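Local coordinates for protein probable starch synthase 4, chloroplastic/amyloplastic (Arabidopsis thaliana, PDB 6GNE) that is a probable plastid starch synthase, a glycosyltransferase of the GT-B fold that holds adenosine-5'-diphosphate and glycans in its pockets, at residues I48-Y53 and V94-P99; R65-V70 and I84-V89; V425-D430 and G440-T445. All coordinates share one frame; numbering follows the deposited sequence.

Contact 1: I48-Y53 and V94-P99; sequences IILPKY and VHFIEP
Ile48 to Pro51 run parallel to Val94 to Ile97 in the large mixed sheet of the N-terminal half of a GT-B glycosyltransferase, their short axes 4.5 Å apart and 28° from exact alignment. The register is fixed by a backbone ladder: His95 N bonds Ile48 O at 2.9 Å, then Leu50 N reaches His95 O and Ile97 N reaches Leu50 O. In the final rung Lys52 N, 2.8 Å from Ile97 O, lies 48° out of the carbonyl plane, where the first strand has given way to loop.

The buried, closely packed face is that of Leu50, Val94 and Phe96. Leu50 CG stands anti to its carbonyl carbon (chi1 -60°); the side chain lies beside that of Phe96, and its CD1 meets Val94 CG1 and Phe96 CE2, both at 3.9 Å. Val94 CG1 also sits over one face of the Phe96 ring, toward the rim. On the other face Ile49 CG2 touches Ile97 CD1 at 3.8 Å, with helix 117-134 packed against Pro51 and His95.

The aliphatic part of Lys52 still packs, CB on Phe96 CB; it is the charged end, among partly exposed residues, that is held loosely. The amino group makes a cation-pi contact with Trp85. Glu98 OE1 takes its hydrogen bond from Trp85 NE1, while its salt bridge to Lys52 NZ is long, at 3.8 Å.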
# COMPACT_ATOMS: atom_id res chain seq x y z
N ILE A 48 4.21 7.29 -15.17
CA ILE A 48 4.21 7.63 -13.76
C ILE A 48 5.10 8.82 -13.49
O ILE A 48 6.15 8.93 -14.08
CB ILE A 48 4.61 6.41 -12.94
CG1 ILE A 48 3.51 5.35 -13.12
CG2 ILE A 48 4.74 6.77 -11.46
CD1 ILE A 48 3.98 3.95 -12.87
N ILE A 49 4.64 9.71 -12.62
CA ILE A 49 5.41 10.86 -12.19
C ILE A 49 5.65 10.75 -10.69
O ILE A 49 4.69 10.65 -9.93
CB ILE A 49 4.71 12.18 -12.54
CG1 ILE A 49 4.54 12.29 -14.07
CG2 ILE A 49 5.50 13.38 -11.99
CD1 ILE A 49 3.67 13.46 -14.53
N LEU A 50 6.94 10.74 -10.29
CA LEU A 50 7.40 10.65 -8.91
C LEU A 50 8.33 11.78 -8.56
O LEU A 50 8.86 12.41 -9.46
CB LEU A 50 8.21 9.35 -8.69
CG LEU A 50 7.51 8.03 -8.94
CD1 LEU A 50 8.48 6.89 -8.76
CD2 LEU A 50 6.32 7.87 -8.01
N PRO A 51 8.57 12.01 -7.27
CA PRO A 51 9.71 12.81 -6.93
C PRO A 51 11.00 12.02 -7.13
O PRO A 51 11.00 10.80 -7.10
CB PRO A 51 9.52 13.10 -5.43
CG PRO A 51 8.08 12.79 -5.15
CD PRO A 51 7.77 11.67 -6.09
N LYS A 52 12.10 12.74 -7.30
CA LYS A 52 13.42 12.15 -7.23
C LYS A 52 13.89 12.28 -5.79
O LYS A 52 14.51 13.28 -5.41
CB LYS A 52 14.40 12.85 -8.17
CG LYS A 52 15.81 12.28 -8.12
CD LYS A 52 16.22 11.51 -9.37
CE LYS A 52 17.71 11.20 -9.40
NZ LYS A 52 18.58 12.30 -8.84
N TYR A 53 13.59 11.27 -4.99
CA TYR A 53 14.12 11.19 -3.64
C TYR A 53 15.60 10.82 -3.69
O TYR A 53 16.04 10.06 -4.56
CB TYR A 53 13.40 10.13 -2.82
CG TYR A 53 11.91 10.33 -2.65
CD1 TYR A 53 11.39 11.24 -1.73
CD2 TYR A 53 11.01 9.55 -3.37
CE1 TYR A 53 10.02 11.38 -1.57
CE2 TYR A 53 9.64 9.68 -3.20
CZ TYR A 53 9.15 10.60 -2.31
OH TYR A 53 7.78 10.71 -2.15
N VAL A 94 8.85 6.31 -16.26
CA VAL A 94 8.73 7.14 -15.08
C VAL A 94 9.46 8.46 -15.29
O VAL A 94 10.51 8.50 -15.94
CB VAL A 94 9.32 6.44 -13.84
CG1 VAL A 94 9.05 7.25 -12.58
CG2 VAL A 94 8.71 5.04 -13.73
N HIS A 95 8.88 9.54 -14.76
CA HIS A 95 9.45 10.87 -14.73
C HIS A 95 9.68 11.20 -13.27
O HIS A 95 8.74 11.23 -12.49
CB HIS A 95 8.51 11.90 -15.38
CG HIS A 95 8.50 11.85 -16.88
ND1 HIS A 95 7.67 11.02 -17.59
CD2 HIS A 95 9.27 12.51 -17.80
CE1 HIS A 95 7.91 11.18 -18.89
NE2 HIS A 95 8.88 12.06 -19.04
N PHE A 96 10.93 11.42 -12.90
CA PHE A 96 11.31 11.81 -11.54
C PHE A 96 11.60 13.30 -11.51
O PHE A 96 12.43 13.79 -12.27
CB PHE A 96 12.56 11.07 -11.08
CG PHE A 96 12.51 9.58 -11.21
CD1 PHE A 96 12.91 8.96 -12.37
CD2 PHE A 96 12.10 8.80 -10.15
CE1 PHE A 96 12.89 7.59 -12.48
CE2 PHE A 96 12.08 7.42 -10.24
CZ PHE A 96 12.47 6.82 -11.42
N ILE A 97 10.92 14.03 -10.64
CA ILE A 97 11.11 15.48 -10.55
C ILE A 97 12.14 15.78 -9.46
O ILE A 97 11.95 15.38 -8.31
CB ILE A 97 9.77 16.20 -10.27
CG1 ILE A 97 8.74 15.84 -11.36
CG2 ILE A 97 9.94 17.70 -10.22
CD1 ILE A 97 7.43 16.60 -11.23
N GLU A 98 13.22 16.45 -9.83
CA GLU A 98 14.23 16.93 -8.87
C GLU A 98 14.14 18.47 -8.70
O GLU A 98 14.68 19.20 -9.53
CB GLU A 98 15.63 16.52 -9.32
CG GLU A 98 16.67 16.68 -8.25
CD GLU A 98 18.07 16.28 -8.65
OE1 GLU A 98 18.41 16.01 -9.85
OE2 GLU A 98 18.86 16.30 -7.70
N PRO A 99 13.47 18.95 -7.64
CA PRO A 99 13.37 20.41 -7.49
C PRO A 99 14.67 21.08 -7.10
O PRO A 99 15.50 20.51 -6.39
CB PRO A 99 12.33 20.60 -6.39
CG PRO A 99 11.58 19.30 -6.35
CD PRO A 99 12.62 18.26 -6.66

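Contact 2: R65-V70 and I84-V89; sequences RALDTV and IWIGTV
Ile86 carries CG1 between its backbone N and its carbonyl carbon (chi1 73°), a crowded position, while CG2 stands anti to the carbonyl carbon. These two branches serve different neighbours. CD1, the tip of the longer one, lies 3.7 Å from Arg65 NH2, the two side chains running side by side in the same direction; CG2 meets Leu67 CD1 at 3.9 Å, with the Leu67 chain crossing at about a right angle. Leu67 CG is itself anti to the carbonyl carbon, and CD1 also reaches Ile84 CG2 at 4.0 Å, closing a small apolar cluster; His95 of strand 92-100 packs on Ile84 and Ile86.

On the opposite face of the strands Ala66 meets Trp85. The methyl CB lies 3.9 Å from the centroid of the six-membered ring of Trp85, only 7° off the ring normal, a CH-pi contact over the centre of one face. CE3 of the same indole comes close to Arg65 C and Ala66 N, the two atoms of the peptide link, and the Trp85 side chain also packs on Leu64.

The backbones supply the frame. Arg65 and Ile86 form a hydrogen-bonded pair, with Arg65 N to Ile86 O at 3.0 Å and Ile86 N to Arg65 O at 2.9 Å. Ala66 and Trp85 make the non-hydrogen-bonded pair that follows, and Leu67 N then bonds Ile84 O at 2.8 Å. Beyond Leu67 the chain turns a corner at Asp68, and between these segments a water takes over: it accepts from Ile84 N at 2.9 Å and donates to both Leu67 O and Thr69 O, bridging the two strands at the corner. The short segments 65-67 and 84-89 run 138° apart, and the alternation of pair types is that of an antiparallel beta hairpin, here made by strands 64-75 and 78-89 at the surface of the N-terminal sheet.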
# COMPACT_ATOMS: atom_id res chain seq x y z
N ARG A 65 18.21 8.98 -16.79
CA ARG A 65 18.94 10.13 -17.35
C ARG A 65 18.24 11.41 -17.06
O ARG A 65 17.02 11.44 -16.92
CB ARG A 65 19.24 10.01 -18.85
CG ARG A 65 18.24 9.16 -19.61
CD ARG A 65 18.63 8.84 -21.06
NE ARG A 65 17.49 9.27 -21.89
CZ ARG A 65 17.35 10.48 -22.47
NH1 ARG A 65 18.31 11.42 -22.40
NH2 ARG A 65 16.23 10.76 -23.13
N ALA A 66 19.06 12.45 -16.92
CA ALA A 66 18.60 13.81 -16.68
C ALA A 66 18.37 14.45 -18.02
O ALA A 66 19.26 14.44 -18.87
CB ALA A 66 19.61 14.61 -15.87
N LEU A 67 17.17 14.99 -18.22
CA LEU A 67 16.83 15.65 -19.46
C LEU A 67 17.43 17.04 -19.44
O LEU A 67 17.69 17.62 -18.38
CB LEU A 67 15.32 15.73 -19.63
CG LEU A 67 14.62 14.38 -19.78
CD1 LEU A 67 13.12 14.64 -19.95
CD2 LEU A 67 15.21 13.52 -20.93
N ASP A 68 17.62 17.57 -20.65
CA ASP A 68 18.17 18.88 -20.83
C ASP A 68 17.14 19.97 -20.61
O ASP A 68 17.52 21.07 -20.19
CB ASP A 68 18.79 18.97 -22.21
CG ASP A 68 20.01 18.14 -22.29
OD1 ASP A 68 20.95 18.51 -21.59
OD2 ASP A 68 20.01 17.09 -22.97
N THR A 69 15.85 19.66 -20.87
CA THR A 69 14.75 20.57 -20.57
C THR A 69 14.54 20.77 -19.06
O THR A 69 14.14 19.85 -18.36
CB THR A 69 13.39 20.07 -21.16
OG1 THR A 69 13.47 18.66 -21.41
CG2 THR A 69 12.98 20.82 -22.44
N VAL A 70 14.81 21.99 -18.58
CA VAL A 70 14.42 22.40 -17.23
C VAL A 70 12.93 22.81 -17.27
O VAL A 70 12.45 23.31 -18.29
CB VAL A 70 15.36 23.51 -16.67
CG1 VAL A 70 14.94 23.93 -15.26
CG2 VAL A 70 16.81 23.04 -16.67
N ILE A 84 14.34 17.36 -14.63
CA ILE A 84 13.49 16.22 -14.95
C ILE A 84 14.38 15.02 -15.31
O ILE A 84 15.32 15.14 -16.12
CB ILE A 84 12.53 16.54 -16.11
CG1 ILE A 84 11.75 17.83 -15.81
CG2 ILE A 84 11.56 15.39 -16.37
CD1 ILE A 84 11.11 17.89 -14.43
N TRP A 85 14.07 13.87 -14.70
CA TRP A 85 14.76 12.62 -15.00
C TRP A 85 13.77 11.65 -15.60
O TRP A 85 12.60 11.69 -15.24
CB TRP A 85 15.35 12.01 -13.73
CG TRP A 85 16.40 12.82 -13.06
CD1 TRP A 85 16.24 14.03 -12.45
CD2 TRP A 85 17.79 12.49 -12.94
NE1 TRP A 85 17.43 14.46 -11.95
CE2 TRP A 85 18.40 13.54 -12.23
CE3 TRP A 85 18.56 11.39 -13.33
CZ2 TRP A 85 19.76 13.53 -11.92
CZ3 TRP A 85 19.89 11.39 -13.02
CH2 TRP A 85 20.49 12.47 -12.34
N ILE A 86 14.22 10.77 -16.50
CA ILE A 86 13.38 9.64 -16.93
C ILE A 86 14.10 8.34 -16.78
O ILE A 86 15.30 8.29 -16.82
CB ILE A 86 12.83 9.73 -18.39
CG1 ILE A 86 13.92 9.48 -19.44
CG2 ILE A 86 12.18 11.09 -18.63
CD1 ILE A 86 13.49 9.77 -20.88
N GLY A 87 13.32 7.29 -16.64
CA GLY A 87 13.84 5.96 -16.47
C GLY A 87 12.71 4.99 -16.64
O GLY A 87 11.56 5.38 -16.76
N THR A 88 13.05 3.72 -16.66
CA THR A 88 12.05 2.69 -16.84
C THR A 88 12.14 1.78 -15.64
O THR A 88 13.22 1.29 -15.30
CB THR A 88 12.26 1.94 -18.15
OG1 THR A 88 12.21 2.89 -19.24
CG2 THR A 88 11.18 0.90 -18.37
N VAL A 89 11.01 1.63 -14.96
CA VAL A 89 10.92 0.86 -13.74
C VAL A 89 9.89 -0.22 -14.00
O VAL A 89 8.67 0.04 -14.12
CB VAL A 89 10.50 1.73 -12.54
CG1 VAL A 89 10.41 0.88 -11.27
CG2 VAL A 89 11.46 2.89 -12.36
O HOH W 1 15.83 18.81 -16.67

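Contact 3: V425-D430 and G440-T445; sequences VFDIDD and GFTFQT
The Asx turn begun by Asp427 meets residues 440-442, at the edge strand of the C-terminal parallel sheet, in the glycosyltransferase group 1 region of the chain. Asp427 works with both carboxylate oxygens. Its CG is anti to the backbone N (chi1 -163°), and OD2 accepts from Thr442 N at 3.0 Å through the anti lone pair. OD1 defines the turn by taking Asp429 N at 2.8 Å, a donor lying 33° out of the carboxylate plane. Arg457 of helix 448-464 makes salt bridges to OD2 of both Asp427 and Asp429, so the turn is also tied to that helix, and both carboxylates probably stay ionised.

The main chains add a single bridge. Ile428 N bonds Gly440 O at 2.9 Å, whereas Gly440 N meets Phe426 O at 3.2 Å from 40° above the carbonyl plane. Water supplements this: one molecule accepts from Asp427 N at 3.0 Å and lies 2.6 Å from Thr442 OG1.

Apolar contacts flank the polar ones. Ile428 CD1 approaches Phe441 CZ at 3.6 Å, the two side chains crossing obliquely; the Phe441 side chain also packs on Ala458 of helix 448-464. Val425 CG1 touches Thr442 CG2 at 3.7 Å as those two side chains slide past each other in opposite directions. An Asx turn overlapping a type I turn, from Asp427 to Asp430, thus docks a connecting loop on the outermost strand of the Rossmann-like C-terminal domain of a GT-B enzyme.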
# COMPACT_ATOMS: atom_id res chain seq x y z
N VAL A 425 -9.88 -12.73 3.34
CA VAL A 425 -9.60 -13.83 4.25
C VAL A 425 -10.89 -14.40 4.83
O VAL A 425 -11.68 -13.70 5.43
CB VAL A 425 -8.63 -13.43 5.38
CG1 VAL A 425 -8.17 -14.65 6.16
CG2 VAL A 425 -7.40 -12.77 4.80
N PHE A 426 -11.07 -15.70 4.64
CA PHE A 426 -12.29 -16.41 4.97
C PHE A 426 -11.96 -17.69 5.77
O PHE A 426 -11.27 -18.59 5.28
CB PHE A 426 -13.01 -16.77 3.68
CG PHE A 426 -13.33 -15.60 2.81
CD1 PHE A 426 -14.45 -14.80 3.05
CD2 PHE A 426 -12.48 -15.26 1.76
CE1 PHE A 426 -14.74 -13.71 2.25
CE2 PHE A 426 -12.75 -14.14 0.94
CZ PHE A 426 -13.88 -13.37 1.18
N ASP A 427 -12.49 -17.75 6.98
CA ASP A 427 -12.27 -18.85 7.91
C ASP A 427 -12.73 -20.21 7.38
O ASP A 427 -13.90 -20.36 6.97
CB ASP A 427 -12.99 -18.53 9.24
CG ASP A 427 -12.50 -19.37 10.39
OD1 ASP A 427 -12.98 -20.50 10.58
OD2 ASP A 427 -11.63 -18.87 11.15
N ILE A 428 -11.83 -21.19 7.40
CA ILE A 428 -12.15 -22.57 6.95
C ILE A 428 -13.14 -23.33 7.85
O ILE A 428 -13.74 -24.29 7.38
CB ILE A 428 -10.89 -23.45 6.72
CG1 ILE A 428 -10.22 -23.85 8.04
CG2 ILE A 428 -9.91 -22.73 5.81
CD1 ILE A 428 -8.95 -24.68 7.90
N ASP A 429 -13.33 -22.91 9.10
CA ASP A 429 -14.32 -23.50 10.00
C ASP A 429 -15.71 -22.80 9.99
O ASP A 429 -16.60 -23.27 10.67
CB ASP A 429 -13.76 -23.63 11.43
CG ASP A 429 -12.52 -24.57 11.52
OD1 ASP A 429 -12.40 -25.59 10.78
OD2 ASP A 429 -11.62 -24.30 12.37
N ASP A 430 -15.93 -21.74 9.22
CA ASP A 430 -17.28 -21.11 9.11
C ASP A 430 -18.09 -21.73 7.94
O ASP A 430 -17.82 -21.48 6.76
CB ASP A 430 -17.12 -19.59 8.90
CG ASP A 430 -18.45 -18.82 8.90
OD1 ASP A 430 -19.54 -19.43 8.94
OD2 ASP A 430 -18.39 -17.57 8.85
N GLY A 440 -8.26 -19.52 5.18
CA GLY A 440 -7.48 -19.15 6.36
C GLY A 440 -8.28 -19.16 7.64
O GLY A 440 -9.21 -19.95 7.81
N PHE A 441 -7.89 -18.28 8.56
CA PHE A 441 -8.52 -18.19 9.88
C PHE A 441 -8.76 -16.76 10.23
O PHE A 441 -7.89 -15.93 10.01
CB PHE A 441 -7.60 -18.82 10.92
CG PHE A 441 -7.31 -20.26 10.68
CD1 PHE A 441 -6.25 -20.63 9.90
CD2 PHE A 441 -8.12 -21.23 11.22
CE1 PHE A 441 -5.98 -21.95 9.64
CE2 PHE A 441 -7.86 -22.57 10.99
CZ PHE A 441 -6.79 -22.93 10.17
N THR A 442 -9.95 -16.46 10.77
CA THR A 442 -10.30 -15.10 11.16
C THR A 442 -10.83 -15.00 12.58
O THR A 442 -11.17 -15.98 13.18
CB THR A 442 -11.33 -14.46 10.18
OG1 THR A 442 -12.62 -15.08 10.26
CG2 THR A 442 -10.84 -14.50 8.73
N PHE A 443 -10.86 -13.79 13.10
CA PHE A 443 -11.55 -13.50 14.38
C PHE A 443 -12.14 -12.10 14.34
O PHE A 443 -11.67 -11.24 13.59
CB PHE A 443 -10.58 -13.68 15.57
CG PHE A 443 -9.41 -12.76 15.57
CD1 PHE A 443 -8.29 -13.00 14.79
CD2 PHE A 443 -9.42 -11.63 16.38
CE1 PHE A 443 -7.22 -12.15 14.82
CE2 PHE A 443 -8.34 -10.74 16.41
CZ PHE A 443 -7.24 -11.00 15.62
N GLN A 444 -13.16 -11.88 15.17
CA GLN A 444 -13.88 -10.63 15.18
C GLN A 444 -13.23 -9.60 16.13
O GLN A 444 -12.72 -8.58 15.69
CB GLN A 444 -15.35 -10.88 15.51
CG GLN A 444 -16.28 -9.71 15.19
CD GLN A 444 -16.28 -9.31 13.68
OE1 GLN A 444 -16.98 -9.95 12.84
NE2 GLN A 444 -15.46 -8.26 13.31
N THR A 445 -13.24 -9.89 17.41
CA THR A 445 -12.90 -8.90 18.43
C THR A 445 -11.40 -8.71 18.55
O THR A 445 -10.67 -9.69 18.55
CB THR A 445 -13.40 -9.36 19.81
OG1 THR A 445 -14.63 -10.08 19.66
CG2 THR A 445 -13.59 -8.14 20.74
O HOH W 2 -13.93 -15.26 7.99

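Overall arrangement
Contacts 1 and 2 belong to one sheet and contact 3 to another, about 42 and 48 Å from them between centres and across the middle of the chain. Contact 1, buried and parallel, joins a backbone ladder to aliphatic and aromatic packing. Contact 2, nested within the chain loop that contact 1 closes, is an antiparallel pairing at the surface, marked by a methyl over an indole and a bridging water; the two meet where strands 78-89 and 92-100 are neighbours, through Phe96 N to Trp85 O at 2.9 Å. Partly buried contact 3 adds to two backbone bonds a side-chain carboxylate that accepts from a strand N-H and is shared with Arg457, and it joins a loop, not a second strand, to the sheet edge.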